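PDB 3PB0: dihydrodipicolinate synthase from Thermotoga maritima, which catalyses the condensation of pyruvate with aspartate beta-semialdehyde to 4-hydroxy-tetrahydrodipicolinate, a step of lysine biosynthesis. Local coordinates for residues V107-Y112 and T144-L149; L133-Y138 and K161-I166; P171-I176 and D197-Y202. The protein carries 3 engineered substitutions. All coordinates share one frame; numbering follows the deposited sequence.

Contact 1: residues V107-Y112 and T144-L149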
loop_
_atom_site.group_PDB
_atom_site.type_symbol
_atom_site.label_atom_id
_atom_site.label_comp_id
_atom_site.label_asym_id
_atom_site.label_seq_id
_atom_site.Cartn_x
_atom_site.Cartn_y
_atom_site.Cartn_z
ATOM N N VAL A 107 -1.168 1.419 9.591
ATOM C CA VAL A 107 -1.452 0.699 10.832
ATOM C C VAL A 107 -2.646 -0.264 10.742
ATOM O O VAL A 107 -3.813 0.157 10.689
ATOM C CB VAL A 107 -1.641 1.695 12.031
ATOM C CG1 VAL A 107 -1.924 0.930 13.326
ATOM C CG2 VAL A 107 -0.398 2.580 12.188
ATOM N N VAL A 108 -2.333 -1.559 10.737
ATOM C CA VAL A 108 -3.324 -2.640 10.641
ATOM C C VAL A 108 -4.136 -2.801 11.919
ATOM O O VAL A 108 -3.634 -2.542 12.999
ATOM C CB VAL A 108 -2.654 -4.001 10.266
ATOM C CG1 VAL A 108 -1.876 -4.597 11.433
ATOM C CG2 VAL A 108 -3.700 -5.007 9.736
ATOM N N THR A 109 -5.395 -3.212 11.781
ATOM C CA THR A 109 -6.241 -3.529 12.933
ATOM C C THR A 109 -5.561 -4.580 13.794
ATOM O O THR A 109 -4.974 -5.518 13.256
ATOM C CB THR A 109 -7.605 -4.134 12.508
ATOM O OG1 THR A 109 -7.380 -5.256 11.638
ATOM C CG2 THR A 109 -8.475 -3.104 11.813
ATOM N N PRO A 110 -5.635 -4.437 15.129
ATOM C CA PRO A 110 -5.263 -5.561 15.996
ATOM C C PRO A 110 -6.142 -6.765 15.662
ATOM O O PRO A 110 -7.264 -6.584 15.179
ATOM C CB PRO A 110 -5.581 -5.038 17.403
ATOM C CG PRO A 110 -6.601 -3.957 17.194
ATOM C CD PRO A 110 -6.158 -3.298 15.904
ATOM N N TYR A 111 -5.647 -7.980 15.897
ATOM C CA TYR A 111 -6.410 -9.172 15.501
ATOM C C TYR A 111 -6.835 -10.125 16.614
ATOM O O TYR A 111 -7.830 -10.844 16.459
ATOM C CB TYR A 111 -5.726 -9.951 14.364
ATOM C CG TYR A 111 -4.335 -9.484 13.997
ATOM C CD1 TYR A 111 -3.213 -9.920 14.710
ATOM C CD2 TYR A 111 -4.140 -8.614 12.922
ATOM C CE1 TYR A 111 -1.932 -9.487 14.363
ATOM C CE2 TYR A 111 -2.869 -8.174 12.566
ATOM C CZ TYR A 111 -1.771 -8.615 13.288
ATOM O OH TYR A 111 -0.514 -8.181 12.934
ATOM N N TYR A 112 -6.112 -10.135 17.729
ATOM C CA TYR A 112 -6.371 -11.153 18.749
ATOM C C TYR A 112 -7.649 -10.926 19.552
ATOM O O TYR A 112 -8.104 -9.785 19.716
ATOM C CB TYR A 112 -5.158 -11.357 19.663
ATOM C CG TYR A 112 -3.911 -11.778 18.918
ATOM C CD1 TYR A 112 -3.948 -12.809 17.970
ATOM C CD2 TYR A 112 -2.691 -11.147 19.160
ATOM C CE1 TYR A 112 -2.800 -13.195 17.283
ATOM C CE2 TYR A 112 -1.543 -11.530 18.481
ATOM C CZ TYR A 112 -1.603 -12.549 17.546
ATOM O OH TYR A 112 -0.450 -12.907 16.879
ATOM N N THR A 144 -7.181 -10.693 8.230
ATOM C CA THR A 144 -7.303 -10.668 9.707
ATOM C C THR A 144 -8.606 -11.238 10.268
ATOM O O THR A 144 -8.659 -11.664 11.428
ATOM C CB THR A 144 -7.152 -9.235 10.279
ATOM O OG1 THR A 144 -8.218 -8.415 9.791
ATOM C CG2 THR A 144 -5.804 -8.617 9.894
ATOM N N GLY A 145 -9.657 -11.233 9.455
ATOM C CA GLY A 145 -10.979 -11.583 9.925
ATOM C C GLY A 145 -11.622 -10.475 10.743
ATOM O O GLY A 145 -12.685 -10.678 11.308
ATOM N N VAL A 146 -10.976 -9.312 10.812
ATOM C CA VAL A 146 -11.503 -8.148 11.536
ATOM C C VAL A 146 -11.829 -7.032 10.539
ATOM O O VAL A 146 -10.974 -6.627 9.747
ATOM C CB VAL A 146 -10.495 -7.630 12.605
ATOM C CG1 VAL A 146 -11.026 -6.400 13.306
ATOM C CG2 VAL A 146 -10.194 -8.722 13.632
ATOM N N ASN A 147 -13.066 -6.545 10.580
ATOM C CA ASN A 147 -13.507 -5.480 9.691
ATOM C C ASN A 147 -13.795 -4.179 10.449
ATOM O O ASN A 147 -14.587 -4.170 11.393
ATOM C CB ASN A 147 -14.749 -5.932 8.911
ATOM C CG ASN A 147 -15.131 -4.973 7.802
ATOM O OD1 ASN A 147 -14.283 -4.535 7.010
ATOM N ND2 ASN A 147 -16.415 -4.643 7.726
ATOM N N VAL A 148 -13.162 -3.089 10.026
ATOM C CA VAL A 148 -13.501 -1.760 10.530
ATOM C C VAL A 148 -14.802 -1.381 9.815
ATOM O O VAL A 148 -14.817 -1.258 8.586
ATOM C CB VAL A 148 -12.392 -0.697 10.232
ATOM C CG1 VAL A 148 -12.803 0.710 10.743
ATOM C CG2 VAL A 148 -11.034 -1.107 10.815
ATOM N N LEU A 149 -15.891 -1.229 10.578
ATOM C CA LEU A 149 -17.168 -0.802 10.009
ATOM C C LEU A 149 -17.053 0.620 9.497
ATOM O O LEU A 149 -16.337 1.422 10.095
ATOM C CB LEU A 149 -18.301 -0.883 11.043
ATOM C CG LEU A 149 -18.667 -2.237 11.672
ATOM C CD1 LEU A 149 -19.520 -1.957 12.907
ATOM C CD2 LEU A 149 -19.408 -3.174 10.713
HETATM O O HOH W 1 -8.548 -5.842 9.450
#
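A single water joins T109 to T144 and V146, standing in for direct hydrogen bonds between the two segments. It lies 2.5 Å from T109 OG1, bonds T144 OG1 as well and donates to V146 O. Three polar atoms thus grip it, while the two hydroxyls, 3.8 Å apart from T109 OG1 to T144 OG1, do not bond each other. T144 OG1 is further fixed by the backbone: it accepts from V146 N at 3.1 Å in an ST turn and also bonds V140 O. With chi1 at 63°, T144 turns its hydroxyl back into that turn and sends CG2 to Y111, where it meets ring atom CD2 at 3.5 Å, the two side chains crossing at about a right angle. On T109 the branches divide similarly, OG1 to the water and CG2 against V148 CG2 at a tight 3.4 Å. V146 CG2 lies 3.9 Å from P110 O, a carbonyl oxygen that the contact buries without a hydrogen-bond partner. The segments join the loop after strand 104-108 to the one between helices 141-144 and 150-159, on the catalytic side of a TIM barrel; Y112 is predicted to belong to the proton relay.

Contact 2: residues L133-Y138 and K161-I166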
loop_
_atom_site.group_PDB
_atom_site.type_symbol
_atom_site.label_atom_id
_atom_site.label_comp_id
_atom_site.label_asym_id
_atom_site.label_seq_id
_atom_site.Cartn_x
_atom_site.Cartn_y
_atom_site.Cartn_z
ATOM N N LEU A 133 2.882 11.863 13.249
ATOM C CA LEU A 133 2.825 11.318 11.889
ATOM C C LEU A 133 1.399 11.164 11.402
ATOM O O LEU A 133 0.471 11.026 12.200
ATOM C CB LEU A 133 3.555 9.969 11.776
ATOM C CG LEU A 133 5.068 9.949 11.986
ATOM C CD1 LEU A 133 5.645 8.567 11.670
ATOM C CD2 LEU A 133 5.766 11.041 11.174
ATOM N N GLY A 134 1.244 11.184 10.077
ATOM C CA GLY A 134 -0.011 10.805 9.434
ATOM C C GLY A 134 -0.232 9.315 9.627
ATOM O O GLY A 134 0.678 8.509 9.416
ATOM N N ILE A 135 -1.436 8.945 10.043
ATOM C CA ILE A 135 -1.757 7.544 10.270
ATOM C C ILE A 135 -2.782 7.071 9.242
ATOM O O ILE A 135 -3.800 7.730 9.002
ATOM C CB ILE A 135 -2.275 7.302 11.696
ATOM C CG1 ILE A 135 -1.225 7.749 12.711
ATOM C CG2 ILE A 135 -2.669 5.827 11.899
ATOM C CD1 ILE A 135 -1.814 8.068 14.075
ATOM N N VAL A 136 -2.484 5.938 8.621
ATOM C CA VAL A 136 -3.419 5.325 7.704
ATOM C C VAL A 136 -3.948 4.036 8.322
ATOM O O VAL A 136 -3.184 3.111 8.613
ATOM C CB VAL A 136 -2.795 5.093 6.294
ATOM C CG1 VAL A 136 -3.840 4.513 5.322
ATOM C CG2 VAL A 136 -2.239 6.404 5.736
ATOM N N VAL A 137 -5.262 4.005 8.548
ATOM C CA VAL A 137 -5.969 2.807 8.981
ATOM C C VAL A 137 -5.921 1.728 7.895
ATOM O O VAL A 137 -6.254 1.990 6.742
ATOM C CB VAL A 137 -7.435 3.156 9.352
ATOM C CG1 VAL A 137 -8.237 1.901 9.616
ATOM C CG2 VAL A 137 -7.439 4.071 10.603
ATOM N N TYR A 138 -5.491 0.523 8.252
ATOM C CA TYR A 138 -5.437 -0.563 7.278
ATOM C C TYR A 138 -6.516 -1.582 7.640
ATOM O O TYR A 138 -6.395 -2.291 8.637
ATOM C CB TYR A 138 -4.027 -1.179 7.259
ATOM C CG TYR A 138 -3.754 -2.291 6.256
ATOM C CD1 TYR A 138 -4.557 -2.479 5.134
ATOM C CD2 TYR A 138 -2.635 -3.119 6.406
ATOM C CE1 TYR A 138 -4.296 -3.507 4.212
ATOM C CE2 TYR A 138 -2.350 -4.148 5.471
ATOM C CZ TYR A 138 -3.189 -4.325 4.383
ATOM O OH TYR A 138 -2.936 -5.316 3.464
ATOM N N LYS A 161 -7.514 13.610 14.481
ATOM C CA LYS A 161 -7.132 14.551 13.438
ATOM C C LYS A 161 -5.918 14.115 12.630
ATOM O O LYS A 161 -5.826 14.427 11.452
ATOM C CB LYS A 161 -6.908 15.957 14.021
ATOM C CG LYS A 161 -8.077 16.527 14.814
ATOM C CD LYS A 161 -9.308 16.802 13.952
ATOM C CE LYS A 161 -10.532 17.046 14.835
ATOM N NZ LYS A 161 -11.765 17.247 14.036
ATOM N N ASN A 162 -4.997 13.389 13.257
ATOM C CA ASN A 162 -3.804 12.912 12.556
ATOM C C ASN A 162 -3.950 11.544 11.855
ATOM O O ASN A 162 -2.996 11.050 11.270
ATOM C CB ASN A 162 -2.588 12.934 13.477
ATOM C CG ASN A 162 -2.727 12.000 14.661
ATOM O OD1 ASN A 162 -3.825 11.569 15.020
ATOM N ND2 ASN A 162 -1.604 11.685 15.282
ATOM N N VAL A 163 -5.132 10.935 11.926
ATOM C CA VAL A 163 -5.459 9.802 11.043
ATOM C C VAL A 163 -5.877 10.400 9.701
ATOM O O VAL A 163 -6.899 11.092 9.617
ATOM C CB VAL A 163 -6.568 8.904 11.626
ATOM C CG1 VAL A 163 -7.012 7.863 10.585
ATOM C CG2 VAL A 163 -6.079 8.206 12.892
ATOM N N VAL A 164 -5.062 10.192 8.667
ATOM C CA VAL A 164 -5.277 10.885 7.380
ATOM C C VAL A 164 -6.319 10.202 6.495
ATOM O O VAL A 164 -7.039 10.856 5.720
ATOM C CB VAL A 164 -3.940 11.087 6.590
ATOM C CG1 VAL A 164 -3.224 9.767 6.346
ATOM C CG2 VAL A 164 -4.182 11.810 5.265
ATOM N N GLY A 165 -6.400 8.885 6.615
ATOM C CA GLY A 165 -7.233 8.126 5.727
ATOM C C GLY A 165 -7.312 6.667 6.097
ATOM O O GLY A 165 -6.910 6.244 7.196
ATOM N N ILE A 166 -7.853 5.903 5.162
ATOM C CA ILE A 166 -7.975 4.485 5.351
ATOM C C ILE A 166 -7.552 3.796 4.042
ATOM O O ILE A 166 -7.948 4.223 2.939
ATOM C CB ILE A 166 -9.429 4.115 5.788
ATOM C CG1 ILE A 166 -9.546 2.630 6.170
ATOM C CG2 ILE A 166 -10.460 4.527 4.714
ATOM C CD1 ILE A 166 -10.886 2.304 6.882
#
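V137 packs between V163 and I166 on one face of a parallel strand pair, whereas V136 meets V164 from the other side of its strand. The two branches of V137 divide the work: CG1, anti to the backbone N (chi1 172°), lies 3.8 Å from I166 CG1, and CG2 reaches V163 CG1 at the same distance, both pairs meeting at a slant. On the face of V137, I135 sets CB against V163 CG2 and extends CD1 to the amide of N162, 3.8 Å from ND2; the OD1 of that amide is held by S128. V136 CG2 approaches V164 CG1 to 3.6 Å. Between the two faces runs a backbone ladder: I135 N gives to N162 O, in the carbonyl plane, V164 N to I135 O at 2.8 Å, and V137 N to G165 O at 3.1 Å. The register slips by one residue between I135 and V136, a beta bulge that pairs V136 with G165. The axes of the two short strand segments are inclined at 26°. Buried aliphatic packing and main-chain bonds therefore fix the mutual position of two barrel strands, one carrying Y138, the predicted proton donor/acceptor, and the other leading into K167, the predicted Schiff-base lysine.

Contact 3: residues P171-I176 and D197-Y202. Engineered in segment 171-176: A172 (natural residue Asp), A173 (natural residue Ile), A174 (natural residue Asp). With SO4 (sulfate ion), chain E.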
loop_
_atom_site.group_PDB
_atom_site.type_symbol
_atom_site.label_atom_id
_atom_site.label_comp_id
_atom_site.label_asym_id
_atom_site.label_seq_id
_atom_site.Cartn_x
_atom_site.Cartn_y
_atom_site.Cartn_z
ATOM N N PRO A 171 -13.001 -5.706 -0.120
ATOM C CA PRO A 171 -13.343 -5.462 -1.524
ATOM C C PRO A 171 -14.837 -5.248 -1.755
ATOM O O PRO A 171 -15.224 -4.749 -2.830
ATOM C CB PRO A 171 -12.898 -6.744 -2.217
ATOM C CG PRO A 171 -13.072 -7.821 -1.172
ATOM C CD PRO A 171 -12.714 -7.128 0.144
ATOM N N ALA A 172 -15.658 -5.641 -0.780
ATOM C CA ALA A 172 -17.110 -5.585 -0.942
ATOM C C ALA A 172 -17.589 -4.195 -1.315
ATOM O O ALA A 172 -17.288 -3.213 -0.631
ATOM C CB ALA A 172 -17.839 -6.092 0.300
ATOM N N ALA A 173 -18.323 -4.134 -2.418
ATOM C CA ALA A 173 -18.929 -2.903 -2.916
ATOM C C ALA A 173 -19.793 -2.197 -1.864
ATOM O O ALA A 173 -19.824 -0.962 -1.816
ATOM C CB ALA A 173 -19.749 -3.196 -4.156
ATOM N N ALA A 174 -20.469 -2.977 -1.015
ATOM C CA ALA A 174 -21.379 -2.411 -0.016
ATOM C C ALA A 174 -20.609 -1.719 1.119
ATOM O O ALA A 174 -21.082 -0.742 1.697
ATOM C CB ALA A 174 -22.360 -3.500 0.522
ATOM N N GLN A 175 -19.402 -2.205 1.403
ATOM C CA GLN A 175 -18.523 -1.565 2.375
ATOM C C GLN A 175 -17.896 -0.319 1.761
ATOM O O GLN A 175 -17.898 0.734 2.383
ATOM C CB GLN A 175 -17.438 -2.533 2.852
ATOM C CG GLN A 175 -16.257 -1.861 3.612
ATOM C CD GLN A 175 -16.290 -2.062 5.110
ATOM O OE1 GLN A 175 -17.222 -2.670 5.657
ATOM N NE2 GLN A 175 -15.264 -1.556 5.796
ATOM N N ILE A 176 -17.363 -0.447 0.543
ATOM C CA ILE A 176 -16.667 0.666 -0.126
ATOM C C ILE A 176 -17.563 1.908 -0.252
ATOM O O ILE A 176 -17.130 3.039 0.081
ATOM C CB ILE A 176 -16.091 0.233 -1.515
ATOM C CG1 ILE A 176 -14.914 -0.734 -1.319
ATOM C CG2 ILE A 176 -15.649 1.456 -2.350
ATOM C CD1 ILE A 176 -14.585 -1.601 -2.543
ATOM N N ASP A 197 -5.948 -3.663 -5.942
ATOM C CA ASP A 197 -5.805 -3.113 -7.285
ATOM C C ASP A 197 -7.055 -3.263 -8.157
ATOM O O ASP A 197 -7.405 -2.326 -8.873
ATOM C CB ASP A 197 -4.604 -3.723 -8.002
ATOM C CG ASP A 197 -3.303 -3.145 -7.521
ATOM O OD1 ASP A 197 -3.118 -1.914 -7.649
ATOM O OD2 ASP A 197 -2.477 -3.932 -7.008
ATOM N N ASP A 198 -7.704 -4.435 -8.092
ATOM C CA ASP A 198 -8.896 -4.719 -8.922
ATOM C C ASP A 198 -10.161 -3.987 -8.489
ATOM O O ASP A 198 -11.149 -3.973 -9.227
ATOM C CB ASP A 198 -9.148 -6.236 -9.118
ATOM C CG ASP A 198 -9.500 -6.976 -7.835
ATOM O OD1 ASP A 198 -9.661 -6.375 -6.738
ATOM O OD2 ASP A 198 -9.617 -8.211 -7.928
ATOM N N ARG A 199 -10.114 -3.335 -7.323
ATOM C CA ARG A 199 -11.251 -2.521 -6.847
ATOM C C ARG A 199 -11.029 -1.032 -7.038
ATOM O O ARG A 199 -11.868 -0.216 -6.671
ATOM C CB ARG A 199 -11.571 -2.831 -5.388
ATOM C CG ARG A 199 -11.690 -4.298 -5.101
ATOM C CD ARG A 199 -12.752 -4.950 -6.010
ATOM N NE ARG A 199 -14.076 -4.865 -5.420
ATOM C CZ ARG A 199 -15.192 -5.336 -5.979
ATOM N NH1 ARG A 199 -15.169 -5.896 -7.189
ATOM N NH2 ARG A 199 -16.343 -5.225 -5.320
ATOM N N THR A 200 -9.896 -0.681 -7.629
ATOM C CA THR A 200 -9.520 0.712 -7.776
ATOM C C THR A 200 -10.535 1.520 -8.596
ATOM O O THR A 200 -11.003 2.558 -8.140
ATOM C CB THR A 200 -8.100 0.845 -8.335
ATOM O OG1 THR A 200 -7.187 0.271 -7.389
ATOM C CG2 THR A 200 -7.740 2.295 -8.539
ATOM N N PHE A 201 -10.876 1.040 -9.793
ATOM C CA PHE A 201 -11.873 1.714 -10.605
ATOM C C PHE A 201 -13.207 1.907 -9.863
ATOM O O PHE A 201 -13.764 3.004 -9.870
ATOM C CB PHE A 201 -12.113 0.967 -11.931
ATOM C CG PHE A 201 -13.094 1.669 -12.852
ATOM C CD1 PHE A 201 -12.715 2.816 -13.554
ATOM C CD2 PHE A 201 -14.389 1.177 -13.017
ATOM C CE1 PHE A 201 -13.611 3.469 -14.408
ATOM C CE2 PHE A 201 -15.289 1.823 -13.864
ATOM C CZ PHE A 201 -14.893 2.973 -14.558
ATOM N N TYR A 202 -13.704 0.829 -9.245
ATOM C CA TYR A 202 -14.938 0.875 -8.498
ATOM C C TYR A 202 -14.864 1.941 -7.383
ATOM O O TYR A 202 -15.791 2.715 -7.192
ATOM C CB TYR A 202 -15.333 -0.510 -7.909
ATOM C CG TYR A 202 -16.668 -0.377 -7.200
ATOM C CD1 TYR A 202 -17.852 -0.593 -7.882
ATOM C CD2 TYR A 202 -16.740 0.078 -5.881
ATOM C CE1 TYR A 202 -19.094 -0.385 -7.269
ATOM C CE2 TYR A 202 -17.961 0.298 -5.261
ATOM C CZ TYR A 202 -19.140 0.056 -5.964
ATOM O OH TYR A 202 -20.355 0.263 -5.367
HETATM S S SO4 E . -19.359 -6.958 -4.959
HETATM O O1 SO4 E . -19.113 -5.902 -5.944
HETATM O O2 SO4 E . -18.681 -8.169 -5.442
HETATM O O3 SO4 E . -18.867 -6.595 -3.645
HETATM O O4 SO4 E . -20.784 -7.232 -4.860
#
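The N-terminal end of helix 173-186 and the start of helix 200-205 meet at the barrel surface, in loops that follow strands 163-168 and 191-194. R199 is the link. Its guanidinium takes P171 O side-on with two nitrogens, NE and NH2 each 2.8 Å from that oxygen, both coming from the same face of the carbonyl plane and tilted out of it. The N-H...O angles, 135° and 137°, are bent, as expected when two donors of one group share a single acceptor. Bends at the second and third torsions carry the arginine chain alongside the proline ring, bringing R199 NE to 3.9 Å from P171 CB. NH2 has a second task: it donates to sulfate O1 at 2.9 Å, in the plane of the guanidinium. The same ion receives A173 N on O3 at 2.8 Å, almost straight at 171°. A172, A173 and A174 are engineered alanines. In this variant, positive charge from R199 and a main-chain N-H in the first turn of the helix, right after the N-cap position of A172, probably favour an anion together; the sulfate itself probably comes from the crystallisation liquor.

Beside the ion, Y202 extends over the first turn of helix 173-186. I176 CG2 touches the edge of its ring, 3.9 Å from CE2 and near the ring plane, and the methyl of the engineered A173 comes obliquely to CZ at 3.8 Å. The phenol OH bonds D177 one residue further along, so the ring is held at its edge and at its end. I176 CD1 also approaches the aliphatic base of R199. The contact joins the loops and helix starts that follow neighbouring strands 163-168 and 191-194, at the C-terminal end of the TIM barrel.

Overall arrangement
From the N terminus, the chain first enters contact 1 at strand 104-108 and then contact 2 at strand 134-139. Contact 1 closes at 144-149, and contact 2 only at 161-166, so the two cross. They also touch: V107 pairs with V136 and Y138 through probable backbone hydrogen bonds, making three neighbouring strands, 104-108, 134-139 and 163-168, continuous in the barrel wall. Contact 3 follows in series, its 171-176 segment beginning just after strand 163-168 and its loop closing at 197-202, past strand 191-194. Q175 bridges back to contact 1 through probable bonds to N147 and V148, whereas contacts 2 and 3 remain about 6 Å apart at their nearest atoms.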